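Local coordinates for protein cryptic loci regulator 2 (Schizosaccharomyces pombe 972h-, PDB 5IKJ) that promotes transcriptional silencing upstream of histone deacetylases and is required for nucleosome positioning at heterochromatic loci and for silencing by the SHREC repressor complex, at residues A[430-438]-A[471-479]. Sequence-based numbering, arbitrary orientation.
Sequences SLWTQIDKN and NTYFRCLHD
T433 with R475 and I435 with Y473 form the hydrogen-bonded pairs of an antiparallel ladder, each joined by two backbone bonds. L477 N to L431 O extends it at one end, K437 N to N471 O (2.8 Å) at the other. Beyond the strand end at C476, the H478 ring takes over the pairing: L431 N donates to NE2 (3.1 Å) almost exactly in the ring plane, while ND1 donates to D479 O (2.8 Å). This fixes the ring's rotation, and an alanine here would probably leave L431 N without its acceptor at this end of the ladder. Aromatic contacts occupy the face bearing W432, Q434 and C476. C476 CB sits over the six-membered ring of W432, 4.0 Å from its centroid, and SG, anti to the backbone N (chi1 -170°), lies over the five-membered ring. W432 NE1 donates to S430 OG (3.0 Å), and Q434 CB packs 3.4 Å from F474 CE1. On the other face, T433 CG2 meets L477 CD2 and lies over the R475 guanidinium. Within the Clr2 family region, assigned to the SH3 clan, strand 411-419 flanks 430-436, its F411 ring meeting W432, while helix 461-469 packs against F474.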
loop_
_atom_site.group_PDB
_atom_site.type_symbol
_atom_site.label_atom_id
_atom_site.label_comp_id
_atom_site.label_asym_id
_atom_site.label_seq_id
_atom_site.Cartn_x
_atom_site.Cartn_y
_atom_site.Cartn_z
ATOM N N SER A 430 10.330 -13.150 11.522
ATOM C CA SER A 430 10.999 -14.440 11.539
ATOM C C SER A 430 12.344 -14.349 10.828
ATOM O O SER A 430 12.527 -13.558 9.899
ATOM C CB SER A 430 10.128 -15.507 10.873
ATOM O OG SER A 430 9.609 -15.039 9.639
ATOM N N LEU A 431 13.285 -15.177 11.274
ATOM C CA LEU A 431 14.648 -15.181 10.764
ATOM C C LEU A 431 14.853 -16.386 9.856
ATOM O O LEU A 431 14.417 -17.496 10.175
ATOM C CB LEU A 431 15.657 -15.213 11.915
ATOM C CG LEU A 431 15.440 -14.153 13.001
ATOM C CD1 LEU A 431 16.410 -14.360 14.152
ATOM C CD2 LEU A 431 15.577 -12.750 12.426
ATOM N N TRP A 432 15.522 -16.162 8.727
ATOM C CA TRP A 432 15.695 -17.183 7.706
ATOM C C TRP A 432 17.149 -17.249 7.264
ATOM O O TRP A 432 17.934 -16.323 7.481
ATOM C CB TRP A 432 14.821 -16.907 6.476
ATOM C CG TRP A 432 13.354 -16.876 6.752
ATOM C CD1 TRP A 432 12.679 -15.965 7.511
ATOM C CD2 TRP A 432 12.373 -17.791 6.255
ATOM N NE1 TRP A 432 11.337 -16.263 7.524
ATOM C CE2 TRP A 432 11.124 -17.380 6.759
ATOM C CE3 TRP A 432 12.429 -18.921 5.435
ATOM C CZ2 TRP A 432 9.943 -18.059 6.472
ATOM C CZ3 TRP A 432 11.258 -19.594 5.152
ATOM C CH2 TRP A 432 10.031 -19.161 5.668
ATOM N N THR A 433 17.490 -18.366 6.629
ATOM C CA THR A 433 18.741 -18.520 5.906
ATOM C C THR A 433 18.425 -18.905 4.467
ATOM O O THR A 433 17.390 -19.516 4.186
ATOM C CB THR A 433 19.645 -19.584 6.549
ATOM O OG1 THR A 433 20.953 -19.519 5.967
ATOM C CG2 THR A 433 19.077 -20.987 6.351
ATOM N N GLN A 434 19.321 -18.540 3.554
ATOM C CA GLN A 434 19.166 -18.856 2.142
ATOM C C GLN A 434 20.330 -19.722 1.685
ATOM O O GLN A 434 21.473 -19.517 2.107
ATOM C CB GLN A 434 19.087 -17.584 1.288
ATOM C CG GLN A 434 20.372 -16.773 1.245
ATOM C CD GLN A 434 20.191 -15.427 0.567
ATOM O OE1 GLN A 434 20.674 -14.405 1.054
ATOM N NE2 GLN A 434 19.499 -15.422 -0.568
ATOM N N ILE A 435 20.032 -20.692 0.825
ATOM C CA ILE A 435 21.021 -21.639 0.325
ATOM C C ILE A 435 20.979 -21.608 -1.195
ATOM O O ILE A 435 19.933 -21.884 -1.794
ATOM C CB ILE A 435 20.766 -23.066 0.840
ATOM C CG1 ILE A 435 20.708 -23.082 2.369
ATOM C CG2 ILE A 435 21.844 -24.018 0.340
ATOM C CD1 ILE A 435 19.308 -22.950 2.934
ATOM N N ASP A 436 22.110 -21.277 -1.813
ATOM C CA ASP A 436 22.246 -21.325 -3.266
ATOM C C ASP A 436 22.808 -22.690 -3.642
ATOM O O ASP A 436 23.963 -23.001 -3.331
ATOM C CB ASP A 436 23.149 -20.201 -3.766
ATOM C CG ASP A 436 23.017 -19.970 -5.259
ATOM O OD1 ASP A 436 22.430 -20.833 -5.945
ATOM O OD2 ASP A 436 23.501 -18.927 -5.747
ATOM N N LYS A 437 21.994 -23.506 -4.316
ATOM C CA LYS A 437 22.407 -24.872 -4.619
ATOM C C LYS A 437 23.607 -24.895 -5.555
ATOM O O LYS A 437 24.453 -25.792 -5.457
ATOM C CB LYS A 437 21.244 -25.652 -5.236
ATOM C CG LYS A 437 19.893 -25.389 -4.591
ATOM C CD LYS A 437 18.849 -26.365 -5.104
ATOM C CE LYS A 437 17.444 -25.783 -5.052
ATOM N NZ LYS A 437 16.623 -26.261 -6.196
ATOM N N ASN A 438 23.698 -23.928 -6.460
ATOM C CA ASN A 438 24.815 -23.841 -7.394
ATOM C C ASN A 438 26.151 -23.842 -6.657
ATOM O O ASN A 438 26.230 -23.450 -5.493
ATOM C CB ASN A 438 24.693 -22.579 -8.252
ATOM C CG ASN A 438 23.410 -22.544 -9.059
ATOM O OD1 ASN A 438 22.565 -23.432 -8.941
ATOM N ND2 ASN A 438 23.254 -21.511 -9.879
ATOM N N ASN A 471 18.259 -20.922 -8.296
ATOM C CA ASN A 471 18.641 -22.116 -7.545
ATOM C C ASN A 471 18.922 -21.765 -6.088
ATOM O O ASN A 471 19.977 -22.072 -5.535
ATOM C CB ASN A 471 19.848 -22.780 -8.198
ATOM C CG ASN A 471 19.571 -23.227 -9.621
ATOM O OD1 ASN A 471 20.336 -22.928 -10.538
ATOM N ND2 ASN A 471 18.466 -23.941 -9.814
ATOM N N THR A 472 17.951 -21.103 -5.462
ATOM C CA THR A 472 18.073 -20.610 -4.097
ATOM C C THR A 472 16.944 -21.184 -3.253
ATOM O O THR A 472 15.783 -21.185 -3.675
ATOM C CB THR A 472 18.048 -19.078 -4.070
ATOM O OG1 THR A 472 19.166 -18.571 -4.809
ATOM C CG2 THR A 472 18.115 -18.555 -2.640
ATOM N N TYR A 473 17.295 -21.662 -2.061
ATOM C CA TYR A 473 16.376 -22.337 -1.156
ATOM C C TYR A 473 16.377 -21.609 0.182
ATOM O O TYR A 473 17.426 -21.147 0.643
ATOM C CB TYR A 473 16.797 -23.804 -0.989
ATOM C CG TYR A 473 15.963 -24.631 -0.037
ATOM C CD1 TYR A 473 14.651 -24.969 -0.342
ATOM C CD2 TYR A 473 16.505 -25.108 1.149
ATOM C CE1 TYR A 473 13.894 -25.739 0.523
ATOM C CE2 TYR A 473 15.759 -25.879 2.015
ATOM C CZ TYR A 473 14.454 -26.191 1.700
ATOM O OH TYR A 473 13.711 -26.959 2.566
ATOM N N PHE A 474 15.203 -21.501 0.802
ATOM C CA PHE A 474 15.031 -20.711 2.014
ATOM C C PHE A 474 14.484 -21.578 3.140
ATOM O O PHE A 474 13.578 -22.391 2.927
ATOM C CB PHE A 474 14.096 -19.522 1.763
ATOM C CG PHE A 474 14.584 -18.582 0.696
ATOM C CD1 PHE A 474 15.560 -17.640 0.977
ATOM C CD2 PHE A 474 14.063 -18.636 -0.587
ATOM C CE1 PHE A 474 16.011 -16.774 -0.001
ATOM C CE2 PHE A 474 14.511 -17.773 -1.569
ATOM C CZ PHE A 474 15.486 -16.840 -1.275
ATOM N N ARG A 475 15.037 -21.393 4.339
ATOM C CA ARG A 475 14.625 -22.134 5.523
ATOM C C ARG A 475 14.532 -21.192 6.713
ATOM O O ARG A 475 15.384 -20.315 6.890
ATOM C CB ARG A 475 15.604 -23.266 5.858
ATOM C CG ARG A 475 15.242 -24.611 5.262
ATOM C CD ARG A 475 16.026 -25.742 5.918
ATOM N NE ARG A 475 17.439 -25.411 6.106
ATOM C CZ ARG A 475 17.972 -24.945 7.233
ATOM N NH1 ARG A 475 17.223 -24.746 8.311
ATOM N NH2 ARG A 475 19.270 -24.679 7.288
ATOM N N CYS A 476 13.499 -21.383 7.529
ATOM C CA CYS A 476 13.375 -20.658 8.786
ATOM C C CYS A 476 14.262 -21.303 9.843
ATOM O O CYS A 476 14.318 -22.530 9.962
ATOM C CB CYS A 476 11.919 -20.645 9.253
ATOM S SG CYS A 476 11.591 -19.530 10.636
ATOM N N LEU A 477 14.956 -20.470 10.614
ATOM C CA LEU A 477 15.949 -20.943 11.570
ATOM C C LEU A 477 15.384 -21.221 12.957
ATOM O O LEU A 477 16.152 -21.591 13.853
ATOM C CB LEU A 477 17.085 -19.920 11.703
ATOM C CG LEU A 477 18.085 -19.750 10.557
ATOM C CD1 LEU A 477 19.178 -18.787 10.992
ATOM C CD2 LEU A 477 18.690 -21.078 10.125
ATOM N N HIS A 478 14.081 -21.057 13.171
ATOM C CA HIS A 478 13.535 -21.140 14.518
ATOM C C HIS A 478 12.120 -21.699 14.463
ATOM O O HIS A 478 11.567 -21.960 13.390
ATOM C CB HIS A 478 13.555 -19.769 15.197
ATOM C CG HIS A 478 12.739 -18.737 14.486
ATOM N ND1 HIS A 478 11.372 -18.638 14.632
ATOM C CD2 HIS A 478 13.094 -17.766 13.612
ATOM C CE1 HIS A 478 10.922 -17.646 13.885
ATOM N NE2 HIS A 478 11.947 -17.100 13.257
ATOM N N ASP A 479 11.535 -21.875 15.647
ATOM C CA ASP A 479 10.201 -22.445 15.754
ATOM C C ASP A 479 9.176 -21.538 15.085
ATOM O O ASP A 479 9.210 -20.313 15.231
ATOM C CB ASP A 479 9.843 -22.661 17.225
ATOM C CG ASP A 479 8.707 -23.648 17.411
ATOM O OD1 ASP A 479 7.540 -23.270 17.175
ATOM O OD2 ASP A 479 8.984 -24.803 17.798
#